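Local coordinates for protein phosphorylated carbohydrates phosphatase TM_1254 (Thermotoga maritima msb8, PDB 3KBB) that removes phosphate from phosphorylated sugars such as erythrose 4-phosphate and fructose 6-phosphate, using a divalent metal ion, with cobalt giving the highest activity, at residues D7-L12 with L115-R120; K84-V89 with V203-I208; G88-L93 with L121-Y126; I101-A106 with K125-M130; V161-S166 with Y182-S187. All blocks are in the same frame, centred on the assembly; numbering follows the deposited sequence.

Contact 1 of 5, residues D7-L12 with L115-R120. With SO4 (sulfate ion), chain D.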
# COMPACT_ATOMS: atom_id res chain seq x y z
N ASP A 7 0.38 0.32 7.01
CA ASP A 7 -0.20 0.32 5.67
C ASP A 7 0.39 -0.85 4.87
O ASP A 7 1.47 -1.36 5.22
CB ASP A 7 0.11 1.65 4.98
CG ASP A 7 -0.67 1.82 3.69
OD1 ASP A 7 -1.79 1.28 3.58
OD2 ASP A 7 -0.13 2.47 2.79
N MSE A 8 -0.31 -1.31 3.84
CA MSE A 8 0.17 -2.49 3.09
C MSE A 8 1.06 -2.07 1.93
O MSE A 8 2.29 -2.25 1.98
CB MSE A 8 -1.03 -3.35 2.62
CG MSE A 8 -0.54 -4.56 1.95
SE MSE A 8 -1.99 -5.69 1.29
CE MSE A 8 -2.70 -4.56 -0.10
N ASP A 9 0.46 -1.47 0.90
CA ASP A 9 1.22 -1.19 -0.29
C ASP A 9 2.12 -0.00 -0.07
O ASP A 9 1.67 1.08 0.33
CB ASP A 9 0.30 -0.90 -1.44
CG ASP A 9 1.06 -0.72 -2.72
OD1 ASP A 9 1.48 -1.73 -3.27
OD2 ASP A 9 1.25 0.44 -3.15
N GLY A 10 3.38 -0.21 -0.36
CA GLY A 10 4.38 0.82 -0.16
C GLY A 10 5.07 0.72 1.19
O GLY A 10 5.97 1.52 1.49
N VAL A 11 4.66 -0.23 2.02
CA VAL A 11 5.34 -0.47 3.28
C VAL A 11 5.71 -1.93 3.34
O VAL A 11 6.87 -2.26 3.40
CB VAL A 11 4.46 -0.08 4.52
CG1 VAL A 11 5.19 -0.33 5.78
CG2 VAL A 11 3.96 1.37 4.43
N LEU A 12 4.72 -2.83 3.28
CA LEU A 12 5.07 -4.26 3.34
C LEU A 12 5.66 -4.80 2.02
O LEU A 12 6.53 -5.69 2.02
CB LEU A 12 3.84 -5.06 3.75
CG LEU A 12 3.16 -4.70 5.07
CD1 LEU A 12 2.04 -5.76 5.29
CD2 LEU A 12 4.12 -4.73 6.22
N LEU A 115 -5.83 -9.72 0.49
CA LEU A 115 -5.48 -11.01 1.10
C LEU A 115 -4.72 -11.92 0.15
O LEU A 115 -3.83 -12.65 0.61
CB LEU A 115 -6.74 -11.71 1.66
CG LEU A 115 -7.33 -11.04 2.92
CD1 LEU A 115 -8.72 -11.67 3.31
CD2 LEU A 115 -6.39 -11.11 4.11
N GLU A 116 -5.04 -11.90 -1.14
CA GLU A 116 -4.35 -12.71 -2.16
C GLU A 116 -2.84 -12.38 -2.12
O GLU A 116 -1.96 -13.26 -2.08
CB GLU A 116 -4.90 -12.37 -3.55
CG GLU A 116 -6.33 -12.83 -3.84
CD GLU A 116 -6.82 -12.45 -5.24
OE1 GLU A 116 -5.97 -12.14 -6.12
OE2 GLU A 116 -8.05 -12.45 -5.47
N ARG A 117 -2.55 -11.07 -2.14
CA ARG A 117 -1.16 -10.58 -2.12
C ARG A 117 -0.44 -11.00 -0.86
O ARG A 117 0.66 -11.55 -0.90
CB ARG A 117 -1.10 -9.06 -2.22
CG ARG A 117 -1.33 -8.49 -3.60
CD ARG A 117 -1.09 -6.99 -3.59
NE ARG A 117 -2.00 -6.32 -4.52
CZ ARG A 117 -2.34 -5.04 -4.47
NH1 ARG A 117 -1.86 -4.24 -3.51
NH2 ARG A 117 -3.18 -4.58 -5.38
N LEU A 118 -1.07 -10.75 0.28
CA LEU A 118 -0.45 -11.06 1.56
C LEU A 118 -0.21 -12.56 1.68
O LEU A 118 0.79 -13.00 2.25
CB LEU A 118 -1.35 -10.61 2.71
CG LEU A 118 -1.46 -9.10 2.93
CD1 LEU A 118 -2.57 -8.88 3.94
CD2 LEU A 118 -0.11 -8.56 3.43
N ARG A 119 -1.17 -13.36 1.21
CA ARG A 119 -1.03 -14.82 1.29
C ARG A 119 0.14 -15.33 0.45
O ARG A 119 0.92 -16.17 0.92
CB ARG A 119 -2.33 -15.54 0.91
CG ARG A 119 -2.37 -17.02 1.37
CD ARG A 119 -3.76 -17.65 1.14
NE ARG A 119 -3.96 -18.93 1.85
CZ ARG A 119 -4.29 -19.03 3.15
NH1 ARG A 119 -4.45 -17.94 3.89
NH2 ARG A 119 -4.44 -20.23 3.70
N ARG A 120 0.27 -14.81 -0.77
CA ARG A 120 1.37 -15.18 -1.66
C ARG A 120 2.70 -14.87 -1.00
O ARG A 120 3.67 -15.60 -1.19
CB ARG A 120 1.26 -14.39 -2.96
CG ARG A 120 1.86 -15.03 -4.21
CD ARG A 120 1.49 -14.22 -5.48
NE ARG A 120 0.14 -14.43 -6.03
CZ ARG A 120 -0.72 -13.45 -6.33
NH1 ARG A 120 -0.40 -12.17 -6.11
NH2 ARG A 120 -1.92 -13.73 -6.84
S SO4 D . -2.88 0.87 0.47
O1 SO4 D . -2.17 -0.24 1.13
O2 SO4 D . -1.94 1.69 -0.29
O3 SO4 D . -3.81 0.35 -0.55
O4 SO4 D . -3.60 1.79 1.42

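Contact 2 of 5, residues K84-V89 with V203-I208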
# COMPACT_ATOMS: atom_id res chain seq x y z
N LYS A 84 7.59 -8.98 -4.21
CA LYS A 84 8.28 -9.55 -3.08
C LYS A 84 8.08 -8.61 -1.89
O LYS A 84 7.81 -7.43 -2.05
CB LYS A 84 9.77 -9.66 -3.38
CG LYS A 84 10.12 -10.46 -4.64
CD LYS A 84 9.75 -11.94 -4.47
CE LYS A 84 9.80 -12.66 -5.81
NZ LYS A 84 8.88 -13.84 -5.79
N GLU A 85 8.24 -9.14 -0.69
CA GLU A 85 8.19 -8.33 0.49
C GLU A 85 9.35 -7.33 0.47
O GLU A 85 10.42 -7.61 -0.12
CB GLU A 85 8.29 -9.24 1.73
CG GLU A 85 9.64 -9.92 1.86
CD GLU A 85 9.57 -11.18 2.69
OE1 GLU A 85 9.13 -12.21 2.16
OE2 GLU A 85 9.99 -11.17 3.86
N ASN A 86 9.16 -6.17 1.10
CA ASN A 86 10.27 -5.21 1.24
C ASN A 86 11.30 -5.74 2.25
O ASN A 86 10.93 -6.39 3.25
CB ASN A 86 9.77 -3.85 1.68
CG ASN A 86 9.13 -3.10 0.55
OD1 ASN A 86 9.47 -3.34 -0.61
ND2 ASN A 86 8.24 -2.15 0.87
N PRO A 87 12.59 -5.42 2.02
CA PRO A 87 13.60 -5.90 2.97
C PRO A 87 13.36 -5.38 4.39
O PRO A 87 13.06 -4.20 4.59
CB PRO A 87 14.93 -5.33 2.40
CG PRO A 87 14.52 -4.22 1.42
CD PRO A 87 13.18 -4.66 0.89
N GLY A 88 13.53 -6.27 5.37
CA GLY A 88 13.46 -5.93 6.80
C GLY A 88 12.06 -5.89 7.36
O GLY A 88 11.88 -5.83 8.59
N VAL A 89 11.05 -5.93 6.49
CA VAL A 89 9.68 -5.81 7.00
C VAL A 89 9.23 -7.07 7.80
O VAL A 89 8.60 -6.97 8.87
CB VAL A 89 8.71 -5.44 5.86
CG1 VAL A 89 7.28 -5.57 6.31
CG2 VAL A 89 9.02 -4.03 5.41
N VAL A 203 11.32 7.06 7.29
CA VAL A 203 12.12 5.84 7.36
C VAL A 203 12.00 5.01 6.10
O VAL A 203 10.94 4.99 5.49
CB VAL A 203 11.69 4.95 8.54
CG1 VAL A 203 12.15 5.59 9.82
CG2 VAL A 203 10.15 4.69 8.48
N LYS A 204 13.08 4.31 5.73
CA LYS A 204 13.00 3.27 4.68
C LYS A 204 12.45 1.98 5.32
O LYS A 204 12.52 1.82 6.53
CB LYS A 204 14.39 3.01 4.07
CG LYS A 204 15.00 4.24 3.39
CD LYS A 204 16.32 3.94 2.69
CE LYS A 204 17.51 4.08 3.63
NZ LYS A 204 17.92 5.51 3.91
N PRO A 205 11.84 1.09 4.53
CA PRO A 205 11.31 -0.15 5.09
C PRO A 205 12.33 -0.88 5.96
O PRO A 205 11.98 -1.35 7.04
CB PRO A 205 11.01 -0.97 3.83
CG PRO A 205 10.56 0.10 2.88
CD PRO A 205 11.54 1.21 3.09
N GLU A 206 13.58 -0.94 5.50
CA GLU A 206 14.68 -1.56 6.25
C GLU A 206 14.95 -0.91 7.58
O GLU A 206 15.60 -1.52 8.41
CB GLU A 206 16.03 -1.47 5.49
CG GLU A 206 15.97 -1.77 4.04
CD GLU A 206 15.67 -0.53 3.24
OE1 GLU A 206 16.59 0.30 3.05
OE2 GLU A 206 14.52 -0.40 2.79
N GLU A 207 14.52 0.33 7.78
CA GLU A 207 14.80 1.05 9.03
C GLU A 207 13.69 0.89 10.07
O GLU A 207 13.80 1.36 11.20
CB GLU A 207 15.06 2.54 8.76
CG GLU A 207 16.42 2.81 8.06
CD GLU A 207 16.48 4.12 7.26
OE1 GLU A 207 15.57 4.99 7.37
OE2 GLU A 207 17.48 4.28 6.50
N ILE A 208 12.60 0.24 9.67
CA ILE A 208 11.42 0.15 10.56
C ILE A 208 11.76 -0.66 11.82
O ILE A 208 11.38 -0.30 12.93
CB ILE A 208 10.23 -0.45 9.80
CG1 ILE A 208 9.72 0.56 8.74
CG2 ILE A 208 9.11 -0.86 10.79
CD1 ILE A 208 8.62 -0.00 7.80
O HOH W 1 12.66 -3.05 9.16

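Contact 3 of 5, residues G88-L93 with L121-Y126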
# COMPACT_ATOMS: atom_id res chain seq x y z
N GLY A 88 13.53 -6.27 5.37
CA GLY A 88 13.46 -5.93 6.80
C GLY A 88 12.06 -5.89 7.36
O GLY A 88 11.88 -5.83 8.59
N VAL A 89 11.05 -5.93 6.49
CA VAL A 89 9.68 -5.81 7.00
C VAL A 89 9.23 -7.07 7.80
O VAL A 89 8.60 -6.97 8.87
CB VAL A 89 8.71 -5.44 5.86
CG1 VAL A 89 7.28 -5.57 6.31
CG2 VAL A 89 9.02 -4.03 5.41
N ARG A 90 9.57 -8.25 7.30
CA ARG A 90 9.25 -9.47 8.05
C ARG A 90 9.85 -9.43 9.47
O ARG A 90 9.15 -9.76 10.44
CB ARG A 90 9.65 -10.72 7.27
CG ARG A 90 9.17 -12.01 7.89
CD ARG A 90 9.59 -13.20 7.04
NE ARG A 90 9.01 -13.12 5.70
CZ ARG A 90 7.81 -13.61 5.39
NH1 ARG A 90 7.06 -14.20 6.32
NH2 ARG A 90 7.36 -13.49 4.16
N GLU A 91 11.10 -8.97 9.59
CA GLU A 91 11.80 -8.94 10.89
C GLU A 91 11.09 -7.97 11.83
O GLU A 91 11.05 -8.15 13.06
CB GLU A 91 13.28 -8.51 10.67
CG GLU A 91 14.29 -9.34 11.48
CD GLU A 91 15.77 -8.90 11.32
OE1 GLU A 91 16.19 -8.55 10.18
OE2 GLU A 91 16.52 -8.94 12.34
N ALA A 92 10.57 -6.89 11.25
CA ALA A 92 9.84 -5.89 12.00
C ALA A 92 8.53 -6.46 12.50
O ALA A 92 8.19 -6.26 13.66
CB ALA A 92 9.58 -4.68 11.12
N LEU A 93 7.80 -7.19 11.64
CA LEU A 93 6.55 -7.83 12.08
C LEU A 93 6.82 -8.88 13.17
O LEU A 93 6.12 -8.94 14.19
CB LEU A 93 5.82 -8.47 10.90
CG LEU A 93 5.41 -7.53 9.76
CD1 LEU A 93 4.73 -8.35 8.67
CD2 LEU A 93 4.47 -6.51 10.30
N LEU A 121 2.74 -13.79 -0.20
CA LEU A 121 4.00 -13.37 0.42
C LEU A 121 4.16 -13.93 1.83
O LEU A 121 5.16 -13.67 2.48
CB LEU A 121 4.13 -11.83 0.43
CG LEU A 121 4.20 -11.15 -0.94
CD1 LEU A 121 4.29 -9.65 -0.74
CD2 LEU A 121 5.37 -11.66 -1.76
N ASP A 122 3.19 -14.72 2.27
CA ASP A 122 3.18 -15.28 3.63
C ASP A 122 3.37 -14.22 4.73
O ASP A 122 4.15 -14.40 5.66
CB ASP A 122 4.24 -16.41 3.76
CG ASP A 122 4.08 -17.19 5.03
OD1 ASP A 122 2.93 -17.37 5.50
OD2 ASP A 122 5.10 -17.62 5.62
N LEU A 123 2.66 -13.09 4.60
CA LEU A 123 2.72 -11.99 5.59
C LEU A 123 1.40 -11.90 6.34
O LEU A 123 1.29 -11.22 7.34
CB LEU A 123 3.03 -10.65 4.91
CG LEU A 123 4.37 -10.44 4.19
CD1 LEU A 123 4.41 -9.05 3.48
CD2 LEU A 123 5.51 -10.58 5.16
N GLU A 124 0.39 -12.65 5.87
CA GLU A 124 -0.92 -12.60 6.47
C GLU A 124 -0.95 -13.14 7.90
O GLU A 124 -1.66 -12.64 8.76
CB GLU A 124 -1.86 -13.38 5.58
CG GLU A 124 -3.27 -12.95 5.61
CD GLU A 124 -4.06 -13.85 4.74
OE1 GLU A 124 -3.95 -13.71 3.50
OE2 GLU A 124 -4.76 -14.74 5.30
N LYS A 125 -0.15 -14.16 8.18
CA LYS A 125 -0.15 -14.80 9.49
C LYS A 125 0.23 -13.93 10.69
O LYS A 125 -0.10 -14.25 11.86
CB LYS A 125 0.77 -16.03 9.43
CG LYS A 125 2.22 -15.67 9.14
CD LYS A 125 3.11 -16.91 9.06
CE LYS A 125 4.52 -16.46 8.81
NZ LYS A 125 5.45 -17.57 8.43
N TYR A 126 0.93 -12.82 10.45
CA TYR A 126 1.32 -11.95 11.57
C TYR A 126 0.24 -11.11 12.24
O TYR A 126 0.37 -10.67 13.41
CB TYR A 126 2.49 -11.04 11.16
CG TYR A 126 3.67 -11.81 10.67
CD1 TYR A 126 4.51 -12.45 11.58
CD2 TYR A 126 3.92 -11.96 9.30
CE1 TYR A 126 5.60 -13.17 11.13
CE2 TYR A 126 5.03 -12.71 8.84
CZ TYR A 126 5.85 -13.30 9.79
OH TYR A 126 6.94 -14.04 9.40

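Contact 4 of 5, residues I101-A106 with K125-M130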
# COMPACT_ATOMS: atom_id res chain seq x y z
N ILE A 101 2.73 -7.48 21.47
CA ILE A 101 2.00 -6.26 21.17
C ILE A 101 1.12 -6.62 19.95
O ILE A 101 1.54 -7.40 19.11
CB ILE A 101 3.05 -5.11 20.87
CG1 ILE A 101 3.69 -4.69 22.21
CG2 ILE A 101 2.43 -3.88 20.16
CD1 ILE A 101 4.76 -3.66 22.09
N LYS A 102 -0.05 -6.00 19.84
CA LYS A 102 -0.97 -6.33 18.74
C LYS A 102 -0.47 -5.71 17.45
O LYS A 102 0.14 -4.62 17.48
CB LYS A 102 -2.34 -5.75 19.03
CG LYS A 102 -3.12 -6.56 20.07
CD LYS A 102 -4.45 -5.89 20.35
CE LYS A 102 -5.19 -6.59 21.46
NZ LYS A 102 -6.61 -6.18 21.41
N LEU A 103 -0.74 -6.39 16.33
CA LEU A 103 -0.23 -5.97 15.03
C LEU A 103 -1.43 -5.82 14.12
O LEU A 103 -2.27 -6.74 14.08
CB LEU A 103 0.69 -7.05 14.46
CG LEU A 103 1.69 -6.88 13.32
CD1 LEU A 103 2.46 -5.54 13.42
CD2 LEU A 103 2.72 -8.07 13.28
N ALA A 104 -1.52 -4.69 13.44
CA ALA A 104 -2.67 -4.48 12.56
C ALA A 104 -2.20 -4.01 11.18
O ALA A 104 -1.14 -3.38 11.05
CB ALA A 104 -3.62 -3.46 13.13
N LEU A 105 -3.05 -4.28 10.19
CA LEU A 105 -2.86 -3.85 8.81
C LEU A 105 -4.02 -2.93 8.45
O LEU A 105 -5.17 -3.21 8.81
CB LEU A 105 -2.95 -5.07 7.90
CG LEU A 105 -2.73 -4.57 6.48
CD1 LEU A 105 -1.25 -4.47 6.15
CD2 LEU A 105 -3.52 -5.37 5.46
N ALA A 106 -3.74 -1.81 7.77
CA ALA A 106 -4.80 -0.98 7.23
C ALA A 106 -4.44 -0.74 5.75
O ALA A 106 -3.28 -0.39 5.43
CB ALA A 106 -4.97 0.33 8.00
N LYS A 125 -0.15 -14.16 8.18
CA LYS A 125 -0.15 -14.80 9.49
C LYS A 125 0.23 -13.93 10.69
O LYS A 125 -0.10 -14.25 11.86
CB LYS A 125 0.77 -16.03 9.43
CG LYS A 125 2.22 -15.67 9.14
CD LYS A 125 3.11 -16.91 9.06
CE LYS A 125 4.52 -16.46 8.81
NZ LYS A 125 5.45 -17.57 8.43
N TYR A 126 0.93 -12.82 10.45
CA TYR A 126 1.32 -11.95 11.57
C TYR A 126 0.24 -11.11 12.24
O TYR A 126 0.37 -10.67 13.41
CB TYR A 126 2.49 -11.04 11.16
CG TYR A 126 3.67 -11.81 10.67
CD1 TYR A 126 4.51 -12.45 11.58
CD2 TYR A 126 3.92 -11.96 9.30
CE1 TYR A 126 5.60 -13.17 11.13
CE2 TYR A 126 5.03 -12.71 8.84
CZ TYR A 126 5.85 -13.30 9.79
OH TYR A 126 6.94 -14.04 9.40
N PHE A 127 -0.79 -10.77 11.48
CA PHE A 127 -1.71 -9.74 11.93
C PHE A 127 -2.83 -10.24 12.81
O PHE A 127 -3.40 -11.30 12.56
CB PHE A 127 -2.25 -9.03 10.69
CG PHE A 127 -1.17 -8.25 9.97
CD1 PHE A 127 -0.78 -7.02 10.47
CD2 PHE A 127 -0.51 -8.80 8.89
CE1 PHE A 127 0.24 -6.32 9.88
CE2 PHE A 127 0.50 -8.11 8.24
CZ PHE A 127 0.91 -6.85 8.77
N ASP A 128 -3.14 -9.45 13.83
CA ASP A 128 -4.25 -9.65 14.72
C ASP A 128 -5.52 -8.98 14.18
O ASP A 128 -6.64 -9.50 14.33
CB ASP A 128 -3.88 -9.02 16.04
CG ASP A 128 -2.62 -9.67 16.65
OD1 ASP A 128 -2.68 -10.89 16.95
OD2 ASP A 128 -1.57 -9.00 16.80
N VAL A 129 -5.32 -7.83 13.56
CA VAL A 129 -6.44 -7.04 13.04
C VAL A 129 -6.08 -6.62 11.63
O VAL A 129 -4.95 -6.13 11.39
CB VAL A 129 -6.70 -5.80 13.94
CG1 VAL A 129 -7.53 -4.73 13.23
CG2 VAL A 129 -7.34 -6.22 15.29
N MSE A 130 -7.03 -6.69 10.70
CA MSE A 130 -6.73 -6.18 9.36
C MSE A 130 -7.98 -5.47 8.86
O MSE A 130 -9.10 -6.01 9.01
CB MSE A 130 -6.35 -7.33 8.40
CG MSE A 130 -5.12 -8.22 8.84
SE MSE A 130 -4.55 -9.37 7.41
CE MSE A 130 -5.95 -10.76 7.55

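Contact 5 of 5, residues V161-S166 with Y182-S187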
# COMPACT_ATOMS: atom_id res chain seq x y z
N VAL A 161 1.57 2.95 17.11
CA VAL A 161 2.52 3.53 16.14
C VAL A 161 2.02 3.13 14.75
O VAL A 161 1.56 2.01 14.57
CB VAL A 161 3.93 2.94 16.33
CG1 VAL A 161 4.88 3.47 15.23
CG2 VAL A 161 4.47 3.33 17.67
N VAL A 162 2.05 4.06 13.79
CA VAL A 162 1.58 3.76 12.43
C VAL A 162 2.73 3.93 11.45
O VAL A 162 3.51 4.88 11.61
CB VAL A 162 0.44 4.78 12.05
CG1 VAL A 162 0.08 4.72 10.53
CG2 VAL A 162 -0.82 4.50 12.86
N PHE A 163 2.82 3.07 10.44
CA PHE A 163 3.78 3.21 9.33
C PHE A 163 2.97 3.42 8.06
O PHE A 163 2.23 2.52 7.59
CB PHE A 163 4.68 1.97 9.24
CG PHE A 163 5.63 1.89 10.40
CD1 PHE A 163 6.82 2.63 10.37
CD2 PHE A 163 5.29 1.17 11.55
CE1 PHE A 163 7.68 2.60 11.46
CE2 PHE A 163 6.13 1.16 12.67
CZ PHE A 163 7.34 1.89 12.63
N GLU A 164 3.10 4.63 7.52
CA GLU A 164 2.26 5.05 6.43
C GLU A 164 3.13 5.50 5.27
O GLU A 164 4.27 5.83 5.46
CB GLU A 164 1.32 6.17 6.85
CG GLU A 164 -0.16 5.72 7.00
CD GLU A 164 -0.82 5.32 5.67
OE1 GLU A 164 -0.20 5.47 4.61
OE2 GLU A 164 -1.97 4.83 5.68
N ASP A 165 2.61 5.55 4.06
CA ASP A 165 3.47 5.88 2.92
C ASP A 165 2.82 6.90 1.97
O ASP A 165 3.40 7.24 0.94
CB ASP A 165 3.91 4.63 2.18
CG ASP A 165 2.93 4.19 1.12
OD1 ASP A 165 1.71 4.26 1.37
OD2 ASP A 165 3.39 3.86 -0.03
N SER A 166 1.64 7.38 2.31
CA SER A 166 1.02 8.46 1.48
C SER A 166 0.55 9.65 2.30
O SER A 166 0.22 9.52 3.48
CB SER A 166 -0.15 7.90 0.68
OG SER A 166 -1.28 7.70 1.51
N TYR A 182 4.97 7.28 11.29
CA TYR A 182 6.24 7.33 10.56
C TYR A 182 5.92 7.29 9.08
O TYR A 182 5.05 6.51 8.63
CB TYR A 182 7.13 6.15 10.93
CG TYR A 182 7.71 6.31 12.33
CD1 TYR A 182 8.98 6.88 12.51
CD2 TYR A 182 6.97 5.97 13.45
CE1 TYR A 182 9.49 7.07 13.79
CE2 TYR A 182 7.46 6.14 14.74
CZ TYR A 182 8.72 6.71 14.91
OH TYR A 182 9.26 6.89 16.17
N GLY A 183 6.60 8.12 8.30
CA GLY A 183 6.42 8.10 6.87
C GLY A 183 7.45 7.19 6.22
O GLY A 183 8.66 7.39 6.36
N VAL A 184 6.97 6.20 5.48
CA VAL A 184 7.85 5.20 4.85
C VAL A 184 8.16 5.62 3.42
O VAL A 184 7.25 5.88 2.64
CB VAL A 184 7.18 3.78 4.86
CG1 VAL A 184 8.12 2.78 4.14
CG2 VAL A 184 7.00 3.36 6.30
N VAL A 185 9.45 5.71 3.10
CA VAL A 185 9.86 6.28 1.82
C VAL A 185 10.71 5.30 1.05
O VAL A 185 11.25 4.35 1.62
CB VAL A 185 10.67 7.60 2.04
CG1 VAL A 185 9.79 8.67 2.61
CG2 VAL A 185 11.84 7.34 2.93
N HIS A 186 10.89 5.56 -0.24
CA HIS A 186 11.49 4.58 -1.10
C HIS A 186 12.67 5.02 -1.93
O HIS A 186 13.28 4.19 -2.60
CB HIS A 186 10.40 4.04 -2.02
CG HIS A 186 9.24 3.51 -1.24
ND1 HIS A 186 9.33 2.36 -0.48
CD2 HIS A 186 7.99 3.99 -1.06
CE1 HIS A 186 8.18 2.15 0.13
NE2 HIS A 186 7.35 3.13 -0.20
N SER A 187 13.01 6.30 -1.84
CA SER A 187 14.00 6.86 -2.76
C SER A 187 14.90 7.84 -2.05
O SER A 187 14.82 7.99 -0.83
CB SER A 187 13.29 7.52 -3.94
OG SER A 187 12.82 8.82 -3.60
O HOH W 2 6.12 7.03 0.35

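Contact 1 of 5, residues D7-L12 with L115-R120
The Arg117 guanidinium is approached obliquely by two neighbours on the 7-12 loop: Met8 CE lies 3.5 Å from Arg117 NH1, and Asp9 OD1 is 4.2 Å from the same nitrogen. The Asp9 carboxylate is turned 68° from the guanidinium plane, with its oxygen well out of that plane, so opposite charges are near without an N-H pointing across. Arg117 was modelled in two conformers, which makes this detail tentative; its NH2 is paired with Glu113, while Asp9 OD1 bonds Thr15. The firmer packing is apolar. In Met8, a selenomethionine, CG stands anti to the backbone N (chi1 -176°), and the chain beyond it brings SE to 3.8 Å from Leu118 CG. Leu12 CD1 touches Leu118 CD2 at 4.0 Å. On the far side of the loop Asp9 N donates to sulfate O1 (2.9 Å, 164°), and Asp7 OD1 lies 2.9 Å from sulfate O4. Asp7 is the nucleophile by similarity and opens HAD motif I, so the sulfate probably marks the phosphate site. An alanine in place of Asp7 would probably cost Lys140 one of its two carboxylate partners, Glu164 remaining, and open a gap beside the sulfate where OD1 lay. Thus helix 111-120 backs the loop that follows strand 3-7, and Met8, Leu12 and Leu118 all converge on Leu105 of strand 102-106.

Contact 2 of 5, residues K84-V89 with V203-I208
Glu206 runs alongside Pro87 in the same direction. Its CB stands 4.1 Å from the Pro87 carbonyl O. CG comes closer to that oxygen and also meets the proline ring, 3.9 Å from Pro87 CG. Beyond CG the chain bends (chi2 89°), and at the tip OE2 remains 4.1 Å from Pro87 CG, so the acid stays beside that carbon without a polar partner across the contact. Deeper in, Pro205 carries the apolar packing: its CB lies on Asn86 CB at 3.8 Å and on Val89 CG2 at 4.0 Å, while its CG rests against the Asn86 amide nitrogen. That amide spends its hydrogens elsewhere, on Val11 O and Asp14, which ties the segment to the loop after strand 3-7. Gly88, at the N-cap of helix 89-98, passes close to Glu206: a CB there would fall only about 3.2 Å from Glu206 CA. One water bridges the backbones, donating to Pro205 O at 2.8 Å and weakly to Gly88 O. Within its own turn Lys204 NZ forms a salt bridge with Glu207 OE2 (2.9 Å). Segment 84-89, probably a hinge between the helical cap and the core as in related HAD enzymes, leads from helix 64-82 into helix 89-98; it rests here on the turn joining strand 201-203 to helix 208-215.

Contact 3 of 5, residues G88-L93 with L121-Y126
Arg90, in the first turn of helix 89-98, has CG anti to the backbone N (chi1 -172°), which puts that carbon 3.4 Å from Tyr126 OH; the chain bends only further out, at chi3. NH2 donates to Leu121 O at 2.8 Å, almost in the guanidinium plane. NH1 serves two acceptors, Asp122 O at 3.0 Å and Tyr126 OH at 3.1 Å, both tilted slightly from that plane. NE pairs with Glu85. The group thus meets the Schellman turn ending helix 111-120 edge-on, its rotation fixed by these bonds, with Leu123 CD2 over one face; the carbonyls would probably stabilise its charge. Asp122 OD2, engaged by Lys125, lies further off. One turn on, Leu93 CB sits over a face of the Tyr126 ring, 4.3 Å from its centroid. Lys125 CG lies on the opposite face. Leu93 CD1 meets Tyr126 CD2 at 3.8 Å. Helix 89-98 is thereby joined to the end of helix 111-120, and both Leu93 and Tyr126 bear on Leu103 of strand 102-106.

Contact 4 of 5, residues I101-A106 with K125-M130
A beta-alpha-beta unit, strand 102-106, helix 111-120 and strand 129-131, closes here as its two parallel strands pair: Leu105 N donates to Val129 O (2.9 Å), and Leu103 O accepts from both Asp128 N (2.9 Å) and Val129 N (3.3 Å). Just before the second strand, Asp128 prolongs the ladder with its side chain. OD2 takes the Leu103 N-H at 2.8 Å through its anti lone pair, and it also forms a salt bridge with Lys97. Phe127 lies across strand 102-106: Leu105 CB stands over one ring face, 4.0 Å from the centroid and 17° off the normal, while ring atom CD1 comes 3.4 Å from Ala104 C. Leu103 CG, anti to its backbone N (chi1 -164°), is thereby brought obliquely against the same ring, and Leu103 CD2 lies beside Tyr126 CB at 3.7 Å. On the sheet face of Ala104 and Val129 the two CB atoms meet at 4.0 Å, under helix 144-153. On the other face Leu105 CB packs on Met130 CG; Met130 is a selenomethionine, and both residues are covered by Leu118 of helix 111-120. Strand 129-131 forms one edge of the sheet, so this beta-alpha-beta unit closes off one side of the parallel, Rossmann-like sheet of HAD phosphatases.

Contact 5 of 5, residues V161-S166 with Y182-S187
Phe163 and Tyr182 are neighbours on one face of the sheet, Phe163 CD1 touching Tyr182 CB at 3.6 Å. Phe163 CG stands anti to the carbonyl carbon (chi1 -69°), and the ring beyond it extends alongside Tyr182. The ring planes are 21° apart but offset so far, centroids 5.4 Å from each other, that they scarcely overlap. Val161 CG1 abuts the Tyr182 ring edge at CD2 (3.7 Å), and Val184 CG2 comes to the Phe163 ring edge. An alanine at Phe163 would probably open a gap beside Tyr182 CB and leave Phe6 without its ring neighbour. Straight backbone bonds set these neighbours: Tyr182 N to Val162 O (2.8 Å), Glu164 N to Tyr182 O (2.9 Å) and Val184 N to Glu164 O (2.7 Å). The parallel strands belong to a beta-alpha-beta unit through helix 167-175, and the first ends in the acidic Glu164-Asp165 pair of HAD motif IV, beside Asp7. Glu164 OE2 meets Lys140 and Tyr146. Farther out, Ile208 and Leu212 of helix 208-215 pack against Phe163.

Contacts 1 and 5 are buried and meet at the catalytic end of the sheet, where Asp7 N bonds Phe163 O and the Asp7 and Asp165 carboxylates come close. Contact 1 is loop against helix, largely apolar, with the Arg117-Asp9 charges at one end and the sulfate across the loop; contacts 4 and 5 are parallel strand pairs of one sheet, contact 4 at its edge and more exposed. Contacts 2 and 3 share Gly88 and Val89: contact 2, mostly buried with Pro87 and Glu206 exposed, relies on prolines and a water, and the partly buried contact 3 on an arginine gripping carbonyls. Contact 3 shares Tyr126 with contact 4; contact 2 joins contact 5 through Val203 and Gly183.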